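Local coordinates for protein fatty acid CoA ligase (Marinactinospora thermotolerans, PDB 6SQ8) that belongs to the ANL superfamily of AMP-binding enzymes and binds adenosine monophosphate, at residues 295-300 / 388-393; 303-308 / 329-334. One frame throughout, in Å; residues are numbered along the deposited sequence.

Contact 1: 295-300 / 388-393; sequences QNYGTQ and GHLHLT. With AMP (adenosine monophosphate), chain G; EQ2 (1-ethanoyl-9~{H}-pyrido[3,4-b]indole-3-carboxylic acid), chain F.
Tyr297 packs its ring against two leucines, Leu390 and Leu392, and these make up the apolar part of the contact. Leu392 brings a single methyl, CD1, over one face of the Tyr297 ring in a CH-pi contact, 3.9 Å from the ring centroid and 20° off the normal. This methyl is offset toward the rim, with Tyr297 CE1 its nearest ring atom. Leu390 comes in obliquely, with its CD2 3.9 Å from Tyr297 CE2. The ring reaches them because CG of Tyr297 lies opposite the backbone N (chi1 161°), which swings it off strand 293-299.

The polar contacts run from segment 295-300 to the nucleotide. AMP N6 donates to Asn296 O, and also to Gln295 OE1 at 3.3 Å with a fairly straight N-H...O angle of 156°. Gln295 is extended beyond CG, and its NE2 bonds to Tyr272 OH, which helps fix the amide's rotation. At the other end of the segment, Gln300 N donates to AMP O1P over 2.9 Å. Adenine also packs beside Tyr297, AMP C5 being 3.9 Å from ring atom CD1. The Tyr297 hydroxyl bonds to Asp380, which bonds AMP in turn, so one carboxylate ties the ring to the ligand. A Tyr-Gly-Thr run lining the nucleotide pocket is consistent with the A5 core motif of ANL enzymes.

In the order of strand pairing, 303-308 and 321-325 stand between 293-299 and 390-395, and Val322 on 321-325 touches both Tyr297 and Leu390. Strand 269-273 lies beyond the first segment's strand, 380-384 beyond the second's.

Contact 2: 303-308 / 329-334; sequences AFIAAL and VEVEIR. With EQ2 (1-ethanoyl-9~{H}-pyrido[3,4-b]indole-3-carboxylic acid), chain F.
Ile305 packs against Val329 from within a classic beta bulge, the oddity of this contact: Ile305 and Ala306 together face Tyr297 on the adjoining strand 293-299, which bonds to both through its backbone. The psi of Ile305, -54°, is close to what the first position of such a bulge adopts, and it turns the chain out of ordinary strand geometry just where Val329 meets it.

Across the contact there are no hydrogen bonds. Val329, just ahead of strand 330-334, and Val331 on that strand meet Ile305 through aliphatic groups, within the N-terminal part of this ANL-type fold. Val329 CG1 lies 3.6 Å from the backbone oxygen Ile305 O, and Val329 CG2 also comes near Phe304 O. The side chains of Ile305 and Val329 cross at about a right angle, Ile305 CG2 standing 4.0 Å from Val329 CG1. The same Ile305 methyl reaches on to Val331 CG2 at 4.3 Å.

Phe304 turns the other way. Its CG lies opposite the carbonyl carbon (chi1 -69°), and the ring end leads away from 329-334 into the EQ2 pocket, where EQ2 C12 sits 4.0 Å above the plane, over the ring centre. Ala303 CB touches EQ2 C11 at 3.4 Å, so one short strand serves the ligand and the apolar cluster alike. Helix 175-189 packs on Phe304 and Ala303 through Met188, Tyr189 and Cys181.

Within 329-334 and away from this packing, Arg334 and Glu332 form a salt bridge: Arg334 NE and NH2 both donate to Glu332 OE1, and NH2 lies 2.9 Å from it.

Overall arrangement
Contacts 1 and 2 are both buried, their centres about 6 Å apart, and they share a seam: strands 293-299 and 303-308 follow one another in the chain and pair antiparallel. From this hairpin each reaches a different strand, contact 1 to 390-395 and contact 2 to 330-334. Both pack on EQ2; contact 1 also hydrogen-bonds AMP through Gln295, Asn296 and Gln300. Across the segments the first relies on an aromatic face and leucine methyls, the second on branched aliphatic groups. The more exposed charged residues of 329-334 mark where contact 2 runs out toward the surface.

Contact 1: 295-300 / 388-393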
ATOM      1  N   GLN A 295      -4.620  11.881  -0.485  1.00 21.76           N
ATOM      2  CA  GLN A 295      -4.427  10.712   0.330  1.00 21.03           C
ATOM      3  C   GLN A 295      -5.279   9.571  -0.251  1.00 21.71           C
ATOM      4  O   GLN A 295      -6.333   9.815  -0.829  1.00 21.39           O
ATOM      5  CB  GLN A 295      -4.766  11.029   1.786  1.00 21.09           C
ATOM      6  CG  GLN A 295      -4.105  10.095   2.789  1.00 21.66           C
ATOM      7  CD  GLN A 295      -4.629  10.292   4.184  1.00 22.68           C
ATOM      8  OE1 GLN A 295      -5.415   9.480   4.645  1.00 25.09           O
ATOM      9  NE2 GLN A 295      -4.247  11.389   4.834  1.00 22.27           N
ATOM     10  N   ASN A 296      -4.776   8.339  -0.105  1.00 21.02           N
ATOM     11  CA  ASN A 296      -5.448   7.111  -0.478  1.00 20.85           C
ATOM     12  C   ASN A 296      -5.502   6.222   0.768  1.00 21.51           C
ATOM     13  O   ASN A 296      -4.525   6.118   1.503  1.00 25.22           O
ATOM     14  CB  ASN A 296      -4.727   6.378  -1.617  1.00 20.00           C
ATOM     15  CG  ASN A 296      -5.069   6.867  -3.012  1.00 19.72           C
ATOM     16  OD1 ASN A 296      -5.729   7.904  -3.186  1.00 20.77           O
ATOM     17  ND2 ASN A 296      -4.595   6.148  -4.019  1.00 16.61           N
ATOM     18  N   TYR A 297      -6.645   5.574   0.982  1.00 22.39           N
ATOM     19  CA  TYR A 297      -6.824   4.564   2.006  1.00 21.01           C
ATOM     20  C   TYR A 297      -7.304   3.280   1.328  1.00 20.94           C
ATOM     21  O   TYR A 297      -8.250   3.284   0.550  1.00 20.15           O
ATOM     22  CB  TYR A 297      -7.812   5.063   3.064  1.00 20.72           C
ATOM     23  CG  TYR A 297      -8.460   4.016   3.940  1.00 21.30           C
ATOM     24  CD1 TYR A 297      -7.699   3.090   4.643  1.00 21.17           C
ATOM     25  CD2 TYR A 297      -9.844   3.979   4.105  1.00 20.73           C
ATOM     26  CE1 TYR A 297      -8.292   2.152   5.478  1.00 20.58           C
ATOM     27  CE2 TYR A 297     -10.451   3.052   4.936  1.00 20.03           C
ATOM     28  CZ  TYR A 297      -9.670   2.139   5.630  1.00 20.01           C
ATOM     29  OH  TYR A 297     -10.266   1.230   6.446  1.00 19.52           O
ATOM     30  N   GLY A 298      -6.624   2.187   1.644  1.00 23.02           N
ATOM     31  CA  GLY A 298      -7.030   0.850   1.275  1.00 25.09           C
ATOM     32  C   GLY A 298      -6.453  -0.164   2.239  1.00 26.18           C
ATOM     33  O   GLY A 298      -5.759   0.200   3.184  1.00 27.53           O
ATOM     34  N   THR A 299      -6.797  -1.433   2.018  1.00 29.22           N
ATOM     35  CA  THR A 299      -6.221  -2.568   2.732  1.00 27.48           C
ATOM     36  C   THR A 299      -5.899  -3.634   1.696  1.00 28.35           C
ATOM     37  O   THR A 299      -6.323  -3.537   0.558  1.00 29.00           O
ATOM     38  CB  THR A 299      -7.152  -3.076   3.836  1.00 26.94           C
ATOM     39  OG1 THR A 299      -8.122  -3.962   3.283  1.00 28.34           O
ATOM     40  CG2 THR A 299      -7.853  -1.953   4.578  1.00 28.54           C
ATOM     41  N   GLN A 300      -5.132  -4.641   2.103  1.00 33.63           N
ATOM     42  CA  GLN A 300      -4.760  -5.752   1.235  1.00 34.61           C
ATOM     43  C   GLN A 300      -6.037  -6.478   0.815  1.00 31.70           C
ATOM     44  O   GLN A 300      -6.182  -6.833  -0.350  1.00 30.80           O
ATOM     45  CB  GLN A 300      -3.786  -6.701   1.935  1.00 40.58           C
ATOM     46  CG  GLN A 300      -2.348  -6.208   1.925  1.00 46.91           C
ATOM     47  CD  GLN A 300      -1.530  -6.791   0.798  1.00 55.63           C
ATOM     48  OE1 GLN A 300      -1.874  -6.747  -0.402  1.00 55.31           O
ATOM     49  NE2 GLN A 300      -0.412  -7.360   1.211  1.00 57.95           N
ATOM     50  N   GLY A 388     -19.654  13.515   5.365  1.00 29.67           N
ATOM     51  CA  GLY A 388     -19.501  12.159   4.800  1.00 25.80           C
ATOM     52  C   GLY A 388     -18.066  11.736   4.536  1.00 25.48           C
ATOM     53  O   GLY A 388     -17.836  10.852   3.722  1.00 24.91           O
ATOM     54  N   HIS A 389     -17.091  12.354   5.217  1.00 27.01           N
ATOM     55  CA  HIS A 389     -15.698  11.924   5.173  1.00 26.23           C
ATOM     56  C   HIS A 389     -15.473  10.898   6.279  1.00 26.63           C
ATOM     57  O   HIS A 389     -15.944  11.082   7.397  1.00 27.04           O
ATOM     58  CB  HIS A 389     -14.749  13.106   5.334  1.00 26.56           C
ATOM     59  CG  HIS A 389     -14.791  14.070   4.200  1.00 27.77           C
ATOM     60  ND1 HIS A 389     -15.654  15.141   4.191  1.00 28.84           N
ATOM     61  CD2 HIS A 389     -14.059  14.158   3.065  1.00 28.26           C
ATOM     62  CE1 HIS A 389     -15.467  15.842   3.088  1.00 31.01           C
ATOM     63  NE2 HIS A 389     -14.497  15.256   2.381  1.00 30.41           N
ATOM     64  N   LEU A 390     -14.743   9.827   5.960  1.00 25.97           N
ATOM     65  CA  LEU A 390     -14.455   8.801   6.920  1.00 25.44           C
ATOM     66  C   LEU A 390     -13.215   9.222   7.714  1.00 27.54           C
ATOM     67  O   LEU A 390     -12.232   9.723   7.138  1.00 26.42           O
ATOM     68  CB  LEU A 390     -14.228   7.480   6.185  1.00 26.08           C
ATOM     69  CG  LEU A 390     -13.825   6.296   7.067  1.00 25.61           C
ATOM     70  CD1 LEU A 390     -14.915   5.966   8.071  1.00 25.05           C
ATOM     71  CD2 LEU A 390     -13.508   5.082   6.223  1.00 25.97           C
ATOM     72  N   HIS A 391     -13.289   9.032   9.040  1.00 27.93           N
ATOM     73  CA  HIS A 391     -12.185   9.276   9.949  1.00 28.14           C
ATOM     74  C   HIS A 391     -11.839   7.966  10.671  1.00 28.24           C
ATOM     75  O   HIS A 391     -12.693   7.371  11.329  1.00 27.66           O
ATOM     76  CB  HIS A 391     -12.571  10.338  10.977  1.00 28.69           C
ATOM     77  CG  HIS A 391     -12.613  11.738  10.467  1.00 30.10           C
ATOM     78  ND1 HIS A 391     -13.691  12.243   9.756  1.00 31.35           N
ATOM     79  CD2 HIS A 391     -11.760  12.770  10.637  1.00 28.42           C
ATOM     80  CE1 HIS A 391     -13.481  13.521   9.493  1.00 28.84           C
ATOM     81  NE2 HIS A 391     -12.298  13.865  10.017  1.00 27.29           N
ATOM     82  N   LEU A 392     -10.578   7.537  10.585  1.00 24.92           N
ATOM     83  CA  LEU A 392     -10.146   6.342  11.265  1.00 24.83           C
ATOM     84  C   LEU A 392      -9.575   6.721  12.632  1.00 25.50           C
ATOM     85  O   LEU A 392      -8.647   7.511  12.693  1.00 23.04           O
ATOM     86  CB  LEU A 392      -9.067   5.638  10.441  1.00 26.45           C
ATOM     87  CG  LEU A 392      -9.508   5.174   9.047  1.00 27.23           C
ATOM     88  CD1 LEU A 392      -8.380   4.437   8.337  1.00 28.15           C
ATOM     89  CD2 LEU A 392     -10.766   4.310   9.090  1.00 27.19           C
ATOM     90  N   THR A 393     -10.086   6.081  13.698  1.00 26.17           N
ATOM     91  CA  THR A 393      -9.613   6.300  15.042  1.00 25.17           C
ATOM     92  C   THR A 393      -8.594   5.241  15.471  1.00 26.17           C
ATOM     93  O   THR A 393      -7.827   5.502  16.402  1.00 26.28           O
ATOM     94  CB  THR A 393     -10.782   6.344  16.029  1.00 26.93           C
ATOM     95  OG1 THR A 393     -11.378   5.043  16.090  1.00 26.36           O
ATOM     96  CG2 THR A 393     -11.775   7.428  15.670  1.00 28.20           C
TER
HETATM   97  P   AMP G 502      -2.648  -4.003   5.463  1.00 81.95           P
HETATM   98  O1P AMP G 502      -3.111  -4.081   4.037  1.00 88.60           O
HETATM   99  O2P AMP G 502      -3.421  -4.903   6.437  1.00 88.37           O
HETATM  100  O3P AMP G 502      -1.143  -4.134   5.543  1.00 78.45           O
HETATM  101  O5' AMP G 502      -2.969  -2.445   5.864  1.00 79.48           O
HETATM  102  C5' AMP G 502      -4.269  -1.873   6.114  1.00 74.82           C
HETATM  103  C4' AMP G 502      -4.259  -0.885   7.276  1.00 71.40           C
HETATM  104  O4' AMP G 502      -3.335   0.179   7.098  1.00 78.46           O
HETATM  105  C3' AMP G 502      -5.583  -0.189   7.427  1.00 69.07           C
HETATM  106  O3' AMP G 502      -6.311  -0.978   8.325  1.00 74.84           O
HETATM  107  C2' AMP G 502      -5.301   1.216   7.953  1.00 75.08           C
HETATM  108  O2' AMP G 502      -5.391   1.423   9.382  1.00 69.99           O
HETATM  109  C1' AMP G 502      -3.871   1.451   7.498  1.00 76.99           C
HETATM  110  N9  AMP G 502      -3.886   2.430   6.379  1.00 68.52           N
HETATM  111  C8  AMP G 502      -3.674   2.198   5.063  1.00 63.64           C
HETATM  112  N7  AMP G 502      -3.775   3.354   4.352  1.00 63.29           N
HETATM  113  C5  AMP G 502      -4.065   4.340   5.230  1.00 65.57           C
HETATM  114  C6  AMP G 502      -4.316   5.801   5.164  1.00 60.36           C
HETATM  115  N6  AMP G 502      -4.263   6.464   4.003  1.00 60.22           N
HETATM  116  N1  AMP G 502      -4.582   6.442   6.318  1.00 63.23           N
HETATM  117  C2  AMP G 502      -4.632   5.780   7.508  1.00 65.82           C
HETATM  118  N3  AMP G 502      -4.424   4.452   7.656  1.00 59.40           N
HETATM  119  C4  AMP G 502      -4.137   3.712   6.567  1.00 64.05           C
HETATM  120  C1  EQ2 F 501      -4.673   2.847  -1.739  1.00 40.92           C
HETATM  121  C2  EQ2 F 501      -3.793   2.356  -0.642  1.00 40.14           C
HETATM  122  O1  EQ2 F 501      -3.170   3.162   0.024  1.00 45.09           O
HETATM  123  C3  EQ2 F 501      -3.642   0.876  -0.409  1.00 37.28           C
HETATM  124  N1  EQ2 F 501      -3.136   0.504   0.774  1.00 36.34           N
HETATM  125  C4  EQ2 F 501      -2.949  -0.796   1.047  1.00 41.21           C
HETATM  126  C5  EQ2 F 501      -2.332  -1.147   2.384  1.00 42.52           C
HETATM  127  O2  EQ2 F 501      -2.091  -0.219   3.185  1.00 40.44           O
HETATM  128  O3  EQ2 F 501      -2.073  -2.351   2.557  1.00 45.79           O
HETATM  129  C6  EQ2 F 501      -3.254  -1.802   0.138  1.00 39.41           C
HETATM  130  C7  EQ2 F 501      -3.781  -1.451  -1.091  1.00 36.72           C
HETATM  131  C8  EQ2 F 501      -4.224  -2.185  -2.247  1.00 36.23           C
HETATM  132  C9  EQ2 F 501      -4.291  -3.534  -2.587  1.00 36.16           C
HETATM  133  C10 EQ2 F 501      -4.795  -3.887  -3.820  1.00 34.88           C
HETATM  134  C11 EQ2 F 501      -5.231  -2.919  -4.722  1.00 34.20           C
HETATM  135  C12 EQ2 F 501      -5.193  -1.580  -4.415  1.00 36.41           C
HETATM  136  C13 EQ2 F 501      -4.681  -1.226  -3.169  1.00 38.35           C
HETATM  137  N2  EQ2 F 501      -4.522   0.033  -2.622  1.00 39.61           N
HETATM  138  C14 EQ2 F 501      -3.983  -0.086  -1.373  1.00 36.90           C

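Contact 2: 303-308 / 329-334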
ATOM      1  N   ALA A 303      -8.521  -3.623  -1.259  1.00 24.60           N
ATOM      2  CA  ALA A 303      -7.966  -2.692  -2.223  1.00 24.30           C
ATOM      3  C   ALA A 303      -8.385  -1.246  -1.865  1.00 23.92           C
ATOM      4  O   ALA A 303      -8.523  -0.916  -0.683  1.00 23.97           O
ATOM      5  CB  ALA A 303      -8.397  -3.100  -3.612  1.00 24.86           C
ATOM      6  N   PHE A 304      -8.589  -0.388  -2.883  1.00 20.67           N
ATOM      7  CA  PHE A 304      -8.911   1.020  -2.698  1.00 19.84           C
ATOM      8  C   PHE A 304     -10.258   1.194  -1.979  1.00 19.14           C
ATOM      9  O   PHE A 304     -11.243   0.558  -2.365  1.00 19.79           O
ATOM     10  CB  PHE A 304      -8.999   1.712  -4.054  1.00 19.65           C
ATOM     11  CG  PHE A 304      -7.697   1.853  -4.799  1.00 20.49           C
ATOM     12  CD1 PHE A 304      -6.616   2.510  -4.230  1.00 20.88           C
ATOM     13  CD2 PHE A 304      -7.564   1.381  -6.092  1.00 20.05           C
ATOM     14  CE1 PHE A 304      -5.421   2.653  -4.917  1.00 20.08           C
ATOM     15  CE2 PHE A 304      -6.375   1.540  -6.784  1.00 20.14           C
ATOM     16  CZ  PHE A 304      -5.305   2.177  -6.196  1.00 21.19           C
ATOM     17  N   ILE A 305     -10.303   2.088  -0.977  1.00 17.96           N
ATOM     18  CA  ILE A 305     -11.545   2.390  -0.260  1.00 18.12           C
ATOM     19  C   ILE A 305     -11.917   3.874  -0.380  1.00 18.92           C
ATOM     20  O   ILE A 305     -13.053   4.202  -0.735  1.00 19.49           O
ATOM     21  CB  ILE A 305     -11.456   1.963   1.211  1.00 16.81           C
ATOM     22  CG1 ILE A 305     -11.229   0.458   1.342  1.00 15.58           C
ATOM     23  CG2 ILE A 305     -12.701   2.424   1.960  1.00 16.83           C
ATOM     24  CD1 ILE A 305     -10.944   0.023   2.773  1.00 15.36           C
ATOM     25  N   ALA A 306     -10.989   4.769  -0.027  1.00 20.23           N
ATOM     26  CA  ALA A 306     -11.312   6.200   0.030  1.00 20.74           C
ATOM     27  C   ALA A 306     -10.106   7.053  -0.358  1.00 19.58           C
ATOM     28  O   ALA A 306      -8.972   6.584  -0.368  1.00 17.39           O
ATOM     29  CB  ALA A 306     -11.773   6.556   1.411  1.00 22.36           C
ATOM     30  N   ALA A 307     -10.399   8.309  -0.709  1.00 18.97           N
ATOM     31  CA  ALA A 307      -9.371   9.278  -1.013  1.00 19.46           C
ATOM     32  C   ALA A 307      -9.757  10.655  -0.465  1.00 18.85           C
ATOM     33  O   ALA A 307     -10.914  10.992  -0.346  1.00 19.47           O
ATOM     34  CB  ALA A 307      -9.102   9.319  -2.496  1.00 19.97           C
ATOM     35  N   LEU A 308      -8.728  11.421  -0.107  1.00 18.81           N
ATOM     36  CA  LEU A 308      -8.830  12.780   0.374  1.00 19.14           C
ATOM     37  C   LEU A 308      -8.212  13.678  -0.701  1.00 19.07           C
ATOM     38  O   LEU A 308      -7.025  13.526  -1.006  1.00 17.36           O
ATOM     39  CB  LEU A 308      -8.083  12.874   1.709  1.00 18.76           C
ATOM     40  CG  LEU A 308      -8.304  14.142   2.528  1.00 19.45           C
ATOM     41  CD1 LEU A 308      -9.681  14.170   3.159  1.00 19.88           C
ATOM     42  CD2 LEU A 308      -7.253  14.271   3.617  1.00 20.18           C
ATOM     43  N   VAL A 329     -17.922   2.118  -3.718  1.00 27.21           N
ATOM     44  CA  VAL A 329     -17.453   1.636  -2.429  1.00 27.39           C
ATOM     45  C   VAL A 329     -18.491   1.990  -1.362  1.00 26.52           C
ATOM     46  O   VAL A 329     -18.678   3.148  -1.022  1.00 24.49           O
ATOM     47  CB  VAL A 329     -16.063   2.185  -2.060  1.00 26.77           C
ATOM     48  CG1 VAL A 329     -15.545   1.569  -0.767  1.00 27.70           C
ATOM     49  CG2 VAL A 329     -15.066   1.947  -3.175  1.00 26.87           C
ATOM     50  N   GLU A 330     -19.165   0.948  -0.868  1.00 28.04           N
ATOM     51  CA  GLU A 330     -20.109   1.044   0.211  1.00 29.83           C
ATOM     52  C   GLU A 330     -19.353   0.844   1.525  1.00 29.27           C
ATOM     53  O   GLU A 330     -18.567  -0.070   1.639  1.00 29.27           O
ATOM     54  CB  GLU A 330     -21.201  -0.009   0.042  1.00 33.12           C
ATOM     55  CG  GLU A 330     -21.911   0.050  -1.311  1.00 37.43           C
ATOM     56  CD  GLU A 330     -22.854  -1.109  -1.615  1.00 41.63           C
ATOM     57  OE1 GLU A 330     -23.892  -1.244  -0.894  1.00 47.88           O
ATOM     58  OE2 GLU A 330     -22.526  -1.902  -2.538  1.00 40.83           O
ATOM     59  N   VAL A 331     -19.586   1.724   2.501  1.00 31.78           N
ATOM     60  CA  VAL A 331     -18.968   1.632   3.810  1.00 29.21           C
ATOM     61  C   VAL A 331     -20.069   1.701   4.871  1.00 30.37           C
ATOM     62  O   VAL A 331     -20.949   2.541   4.800  1.00 30.55           O
ATOM     63  CB  VAL A 331     -17.932   2.742   4.035  1.00 26.28           C
ATOM     64  CG1 VAL A 331     -17.272   2.599   5.396  1.00 25.90           C
ATOM     65  CG2 VAL A 331     -16.883   2.765   2.939  1.00 25.67           C
ATOM     66  N   GLU A 332     -19.991   0.805   5.854  1.00 32.07           N
ATOM     67  CA  GLU A 332     -20.824   0.871   7.035  1.00 35.13           C
ATOM     68  C   GLU A 332     -19.931   0.913   8.274  1.00 34.94           C
ATOM     69  O   GLU A 332     -18.814   0.400   8.245  1.00 36.85           O
ATOM     70  CB  GLU A 332     -21.760  -0.333   7.124  1.00 38.64           C
ATOM     71  CG  GLU A 332     -23.040  -0.173   6.323  1.00 41.17           C
ATOM     72  CD  GLU A 332     -23.967  -1.373   6.368  1.00 42.61           C
ATOM     73  OE1 GLU A 332     -23.641  -2.391   7.045  1.00 39.58           O
ATOM     74  OE2 GLU A 332     -25.013  -1.281   5.715  1.00 50.75           O
ATOM     75  N   ILE A 333     -20.439   1.551   9.333  1.00 33.92           N
ATOM     76  CA  ILE A 333     -19.854   1.514  10.652  1.00 33.57           C
ATOM     77  C   ILE A 333     -20.740   0.615  11.518  1.00 32.42           C
ATOM     78  O   ILE A 333     -21.928   0.823  11.559  1.00 33.28           O
ATOM     79  CB  ILE A 333     -19.719   2.941  11.229  1.00 33.67           C
ATOM     80  CG1 ILE A 333     -19.046   3.898  10.235  1.00 32.31           C
ATOM     81  CG2 ILE A 333     -18.982   2.901  12.567  1.00 33.38           C
ATOM     82  CD1 ILE A 333     -17.584   3.567   9.957  1.00 31.24           C
ATOM     83  N   ARG A 334     -20.149  -0.374  12.193  1.00 32.62           N
ATOM     84  CA  ARG A 334     -20.895  -1.418  12.870  1.00 34.63           C
ATOM     85  C   ARG A 334     -20.344  -1.685  14.273  1.00 35.91           C
ATOM     86  O   ARG A 334     -19.156  -1.531  14.525  1.00 38.16           O
ATOM     87  CB  ARG A 334     -20.792  -2.732  12.092  1.00 38.43           C
ATOM     88  CG  ARG A 334     -21.411  -2.708  10.706  1.00 37.98           C
ATOM     89  CD  ARG A 334     -21.405  -4.098  10.102  1.00 36.31           C
ATOM     90  NE  ARG A 334     -22.020  -4.107   8.781  1.00 36.30           N
ATOM     91  CZ  ARG A 334     -22.002  -5.150   7.965  1.00 34.63           C
ATOM     92  NH1 ARG A 334     -21.397  -6.269   8.338  1.00 33.39           N
ATOM     93  NH2 ARG A 334     -22.582  -5.056   6.783  1.00 32.43           N
TER
HETATM   94  C1  EQ2 F 501      -4.673   2.847  -1.739  1.00 40.92           C
HETATM   95  C2  EQ2 F 501      -3.793   2.356  -0.642  1.00 40.14           C
HETATM   96  O1  EQ2 F 501      -3.170   3.162   0.024  1.00 45.09           O
HETATM   97  C3  EQ2 F 501      -3.642   0.876  -0.409  1.00 37.28           C
HETATM   98  N1  EQ2 F 501      -3.136   0.504   0.774  1.00 36.34           N
HETATM   99  C4  EQ2 F 501      -2.949  -0.796   1.047  1.00 41.21           C
HETATM  100  C5  EQ2 F 501      -2.332  -1.147   2.384  1.00 42.52           C
HETATM  101  O2  EQ2 F 501      -2.091  -0.219   3.185  1.00 40.44           O
HETATM  102  O3  EQ2 F 501      -2.073  -2.351   2.557  1.00 45.79           O
HETATM  103  C6  EQ2 F 501      -3.254  -1.802   0.138  1.00 39.41           C
HETATM  104  C7  EQ2 F 501      -3.781  -1.451  -1.091  1.00 36.72           C
HETATM  105  C8  EQ2 F 501      -4.224  -2.185  -2.247  1.00 36.23           C
HETATM  106  C9  EQ2 F 501      -4.291  -3.534  -2.587  1.00 36.16           C
HETATM  107  C10 EQ2 F 501      -4.795  -3.887  -3.820  1.00 34.88           C
HETATM  108  C11 EQ2 F 501      -5.231  -2.919  -4.722  1.00 34.20           C
HETATM  109  C12 EQ2 F 501      -5.193  -1.580  -4.415  1.00 36.41           C
HETATM  110  C13 EQ2 F 501      -4.681  -1.226  -3.169  1.00 38.35           C
HETATM  111  N2  EQ2 F 501      -4.522   0.033  -2.622  1.00 39.61           N
HETATM  112  C14 EQ2 F 501      -3.983  -0.086  -1.373  1.00 36.90           C